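Local coordinates for protein phenylacetate-CoA oxygenase subunit PaaB (Ralstonia eutropha JMP134, PDB 3EGR) that is probably a subunit of the multicomponent oxygenase that acts on phenylacetyl-CoA in bacterial phenylacetate degradation, at residues 6-12 and 24-30. Sequence-based numbering, arbitrary orientation.
Sequences EWPLWEV and HCGSLHA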
ATOM      1  N   GLU A   6       8.983  11.614  -8.139  1.00 26.97           N
ATOM      2  CA  GLU A   6       9.455  10.308  -7.658  1.00 23.68           C
ATOM      3  C   GLU A   6       9.033   9.239  -8.635  1.00 21.93           C
ATOM      4  O   GLU A   6       7.953   9.317  -9.195  1.00 21.11           O
ATOM      5  CB  GLU A   6       8.841   9.951  -6.301  1.00 23.02           C
ATOM      6  CG  GLU A   6       9.159  10.927  -5.175  1.00 22.43           C
ATOM      7  CD  GLU A   6      10.550  10.744  -4.590  1.00 21.16           C
ATOM      8  OE1 GLU A   6      11.026   9.589  -4.529  1.00 17.48           O
ATOM      9  OE2 GLU A   6      11.157  11.764  -4.184  1.00 21.88           O
ATOM     10  N   TRP A   7       9.883   8.232  -8.818  1.00 21.81           N
ATOM     11  CA  TRP A   7       9.633   7.138  -9.747  1.00 22.16           C
ATOM     12  C   TRP A   7       9.833   5.811  -9.031  1.00 24.19           C
ATOM     13  O   TRP A   7      10.780   5.070  -9.317  1.00 25.31           O
ATOM     14  CB  TRP A   7      10.595   7.202 -10.925  1.00 21.35           C
ATOM     15  CG  TRP A   7      10.297   8.278 -11.900  1.00 20.91           C
ATOM     16  CD1 TRP A   7      10.465   9.613 -11.716  1.00 18.89           C
ATOM     17  CD2 TRP A   7       9.793   8.113 -13.229  1.00 21.23           C
ATOM     18  NE1 TRP A   7      10.081  10.289 -12.833  1.00 18.75           N
ATOM     19  CE2 TRP A   7       9.678   9.397 -13.786  1.00 19.77           C
ATOM     20  CE3 TRP A   7       9.445   6.999 -14.008  1.00 21.95           C
ATOM     21  CZ2 TRP A   7       9.228   9.610 -15.090  1.00 20.31           C
ATOM     22  CZ3 TRP A   7       8.990   7.205 -15.299  1.00 21.01           C
ATOM     23  CH2 TRP A   7       8.887   8.506 -15.830  1.00 21.28           C
ATOM     24  N   PRO A   8       8.932   5.495  -8.099  1.00 23.73           N
ATOM     25  CA  PRO A   8       9.076   4.267  -7.337  1.00 23.64           C
ATOM     26  C   PRO A   8       8.940   3.002  -8.197  1.00 23.84           C
ATOM     27  O   PRO A   8       8.509   3.071  -9.366  1.00 22.84           O
ATOM     28  CB  PRO A   8       7.934   4.364  -6.321  1.00 23.76           C
ATOM     29  CG  PRO A   8       6.934   5.245  -6.968  1.00 23.75           C
ATOM     30  CD  PRO A   8       7.728   6.250  -7.713  1.00 23.39           C
ATOM     31  N   LEU A   9       9.318   1.870  -7.597  1.00 22.36           N
ATOM     32  CA  LEU A   9       9.308   0.566  -8.251  1.00 21.44           C
ATOM     33  C   LEU A   9       7.928  -0.074  -8.126  1.00 22.30           C
ATOM     34  O   LEU A   9       7.286   0.020  -7.078  1.00 24.87           O
ATOM     35  CB  LEU A   9      10.374  -0.351  -7.630  1.00 18.97           C
ATOM     36  CG  LEU A   9      10.598  -1.695  -8.349  1.00 18.85           C
ATOM     37  CD1 LEU A   9      11.353  -1.442  -9.690  1.00 16.54           C
ATOM     38  CD2 LEU A   9      11.337  -2.682  -7.456  1.00 11.83           C
ATOM     39  N   TRP A  10       7.479  -0.706  -9.212  1.00 22.88           N
ATOM     40  CA  TRP A  10       6.181  -1.395  -9.288  1.00 21.34           C
ATOM     41  C   TRP A  10       6.413  -2.810  -9.760  1.00 21.83           C
ATOM     42  O   TRP A  10       7.264  -3.052 -10.617  1.00 22.65           O
ATOM     43  CB  TRP A  10       5.238  -0.694 -10.274  1.00 21.53           C
ATOM     44  CG  TRP A  10       4.996   0.749  -9.910  1.00 22.54           C
ATOM     45  CD1 TRP A  10       5.861   1.778 -10.099  1.00 23.66           C
ATOM     46  CD2 TRP A  10       3.836   1.311  -9.274  1.00 21.52           C
ATOM     47  NE1 TRP A  10       5.324   2.936  -9.621  1.00 24.52           N
ATOM     48  CE2 TRP A  10       4.083   2.679  -9.102  1.00 22.32           C
ATOM     49  CE3 TRP A  10       2.614   0.790  -8.839  1.00 23.14           C
ATOM     50  CZ2 TRP A  10       3.156   3.544  -8.510  1.00 21.17           C
ATOM     51  CZ3 TRP A  10       1.687   1.661  -8.239  1.00 22.60           C
ATOM     52  CH2 TRP A  10       1.966   3.018  -8.097  1.00 21.49           C
ATOM     53  N   GLU A  11       5.693  -3.757  -9.181  1.00 23.08           N
ATOM     54  CA  GLU A  11       5.699  -5.107  -9.711  1.00 24.33           C
ATOM     55  C   GLU A  11       4.494  -5.268 -10.629  1.00 25.14           C
ATOM     56  O   GLU A  11       3.404  -4.739 -10.353  1.00 25.03           O
ATOM     57  CB  GLU A  11       5.669  -6.143  -8.591  1.00 26.26           C
ATOM     58  CG  GLU A  11       6.849  -6.067  -7.624  1.00 25.92           C
ATOM     59  CD  GLU A  11       8.187  -6.159  -8.307  1.00 26.84           C
ATOM     60  OE1 GLU A  11       8.306  -6.825  -9.361  1.00 28.34           O
ATOM     61  OE2 GLU A  11       9.142  -5.572  -7.776  1.00 28.30           O
ATOM     62  N   VAL A  12       4.710  -5.990 -11.725  1.00 24.36           N
ATOM     63  CA  VAL A  12       3.711  -6.152 -12.763  1.00 23.78           C
ATOM     64  C   VAL A  12       3.301  -7.623 -12.848  1.00 24.68           C
ATOM     65  O   VAL A  12       4.152  -8.509 -12.960  1.00 26.19           O
ATOM     66  CB  VAL A  12       4.293  -5.712 -14.124  1.00 22.48           C
ATOM     67  CG1 VAL A  12       3.296  -5.934 -15.261  1.00 20.67           C
ATOM     68  CG2 VAL A  12       4.721  -4.264 -14.058  1.00 21.80           C
ATOM     69  N   HIS A  24       3.558 -13.010 -12.331  1.00 26.22           N
ATOM     70  CA  HIS A  24       4.528 -11.928 -12.237  1.00 25.41           C
ATOM     71  C   HIS A  24       5.438 -11.977 -13.439  1.00 26.24           C
ATOM     72  O   HIS A  24       6.032 -13.014 -13.721  1.00 27.21           O
ATOM     73  CB  HIS A  24       5.368 -12.085 -10.978  1.00 24.25           C
ATOM     74  CG  HIS A  24       6.362 -10.991 -10.770  1.00 24.14           C
ATOM     75  ND1 HIS A  24       7.699 -11.236 -10.541  1.00 22.08           N
ATOM     76  CD2 HIS A  24       6.213  -9.644 -10.727  1.00 24.74           C
ATOM     77  CE1 HIS A  24       8.331 -10.087 -10.381  1.00 22.07           C
ATOM     78  NE2 HIS A  24       7.454  -9.105 -10.482  1.00 22.77           N
ATOM     79  N   CYS A  25       5.560 -10.865 -14.147  1.00 26.39           N
ATOM     80  CA  CYS A  25       6.373 -10.846 -15.360  1.00 27.04           C
ATOM     81  C   CYS A  25       7.538  -9.847 -15.324  1.00 26.13           C
ATOM     82  O   CYS A  25       8.347  -9.821 -16.239  1.00 26.23           O
ATOM     83  CB  CYS A  25       5.477 -10.615 -16.584  1.00 28.07           C
ATOM     84  SG  CYS A  25       4.646  -9.042 -16.596  1.00 32.97           S
ATOM     85  N   GLY A  26       7.639  -9.048 -14.262  1.00 26.53           N
ATOM     86  CA  GLY A  26       8.758  -8.129 -14.100  1.00 25.22           C
ATOM     87  C   GLY A  26       8.413  -6.918 -13.271  1.00 26.06           C
ATOM     88  O   GLY A  26       7.374  -6.894 -12.586  1.00 26.23           O
ATOM     89  N   SER A  27       9.290  -5.913 -13.364  1.00 26.81           N
ATOM     90  CA  SER A  27       9.210  -4.669 -12.592  1.00 28.02           C
ATOM     91  C   SER A  27       9.358  -3.495 -13.513  1.00 27.19           C
ATOM     92  O   SER A  27       9.860  -3.650 -14.617  1.00 29.12           O
ATOM     93  CB  SER A  27      10.366  -4.584 -11.608  1.00 29.93           C
ATOM     94  OG  SER A  27      10.325  -5.692 -10.740  1.00 35.23           O
ATOM     95  N   LEU A  28       8.951  -2.321 -13.049  1.00 24.68           N
ATOM     96  CA  LEU A  28       9.277  -1.085 -13.726  1.00 23.26           C
ATOM     97  C   LEU A  28       9.121   0.101 -12.778  1.00 23.35           C
ATOM     98  O   LEU A  28       8.441  -0.002 -11.760  1.00 24.74           O
ATOM     99  CB  LEU A  28       8.426  -0.912 -14.996  1.00 24.22           C
ATOM    100  CG  LEU A  28       6.908  -1.031 -14.880  1.00 25.22           C
ATOM    101  CD1 LEU A  28       6.349   0.107 -14.036  1.00 22.58           C
ATOM    102  CD2 LEU A  28       6.265  -1.062 -16.275  1.00 24.81           C
ATOM    103  N   HIS A  29       9.779   1.210 -13.102  1.00 21.17           N
ATOM    104  CA  HIS A  29       9.642   2.438 -12.333  1.00 21.03           C
ATOM    105  C   HIS A  29       8.685   3.392 -13.009  1.00 20.75           C
ATOM    106  O   HIS A  29       8.789   3.622 -14.219  1.00 20.44           O
ATOM    107  CB  HIS A  29      10.990   3.128 -12.172  1.00 22.05           C
ATOM    108  CG  HIS A  29      11.971   2.350 -11.353  1.00 21.18           C
ATOM    109  ND1 HIS A  29      12.812   1.410 -11.903  1.00 21.06           N
ATOM    110  CD2 HIS A  29      12.229   2.358 -10.027  1.00 20.87           C
ATOM    111  CE1 HIS A  29      13.558   0.882 -10.950  1.00 21.82           C
ATOM    112  NE2 HIS A  29      13.215   1.430  -9.799  1.00 21.11           N
ATOM    113  N   ALA A  30       7.767   3.957 -12.220  1.00 20.81           N
ATOM    114  CA  ALA A  30       6.724   4.857 -12.747  1.00 19.93           C
ATOM    115  C   ALA A  30       6.269   5.830 -11.679  1.00 18.50           C
ATOM    116  O   ALA A  30       6.385   5.557 -10.489  1.00 18.94           O
ATOM    117  CB  ALA A  30       5.535   4.063 -13.276  1.00 19.44           C
TER
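Val12 packs against Cys25 and Leu28 across an antiparallel beta hairpin of strands 9-12 and 24-29. Val12 CG1 lies anti to the backbone N (chi1 177°) and meets Cys25 SG at 3.6 Å. CG2 packs on Leu28 CG, the side chains crossing at about a right angle. Val12 N donates to Gly26 O and Val12 O accepts from Cys25 N, consistent with a classic beta bulge in strand 24-29. At the far end, Ala30 N donates to Pro8 O at 3.1 Å. Ala30 O accepts Trp10 NE1 at 3.0 Å, with the donor 44° above the carbonyl plane. Ala30 CB touches the same indole. Trp10 and Leu28 exchange two backbone bonds. On the sheet face opposite Val12 and Trp10, Leu9 CD1 sits over the His29 ring, a CH-pi contact 3.6 Å from the centroid. Glu11 OE1 takes bonds from Ser27 OG (2.7 Å) and His24 NE2 (2.7 Å), which arrive from opposite faces of the carboxylate and would limit its rotation. His29 NE2 bonds Glu6 of the second subunit weakly, and Glu6 here bonds His29 of that subunit. Helix 33-45 packs against Trp10, Val12 and Leu28, and strand 52-57 pairs with the other edge of strand 9-15.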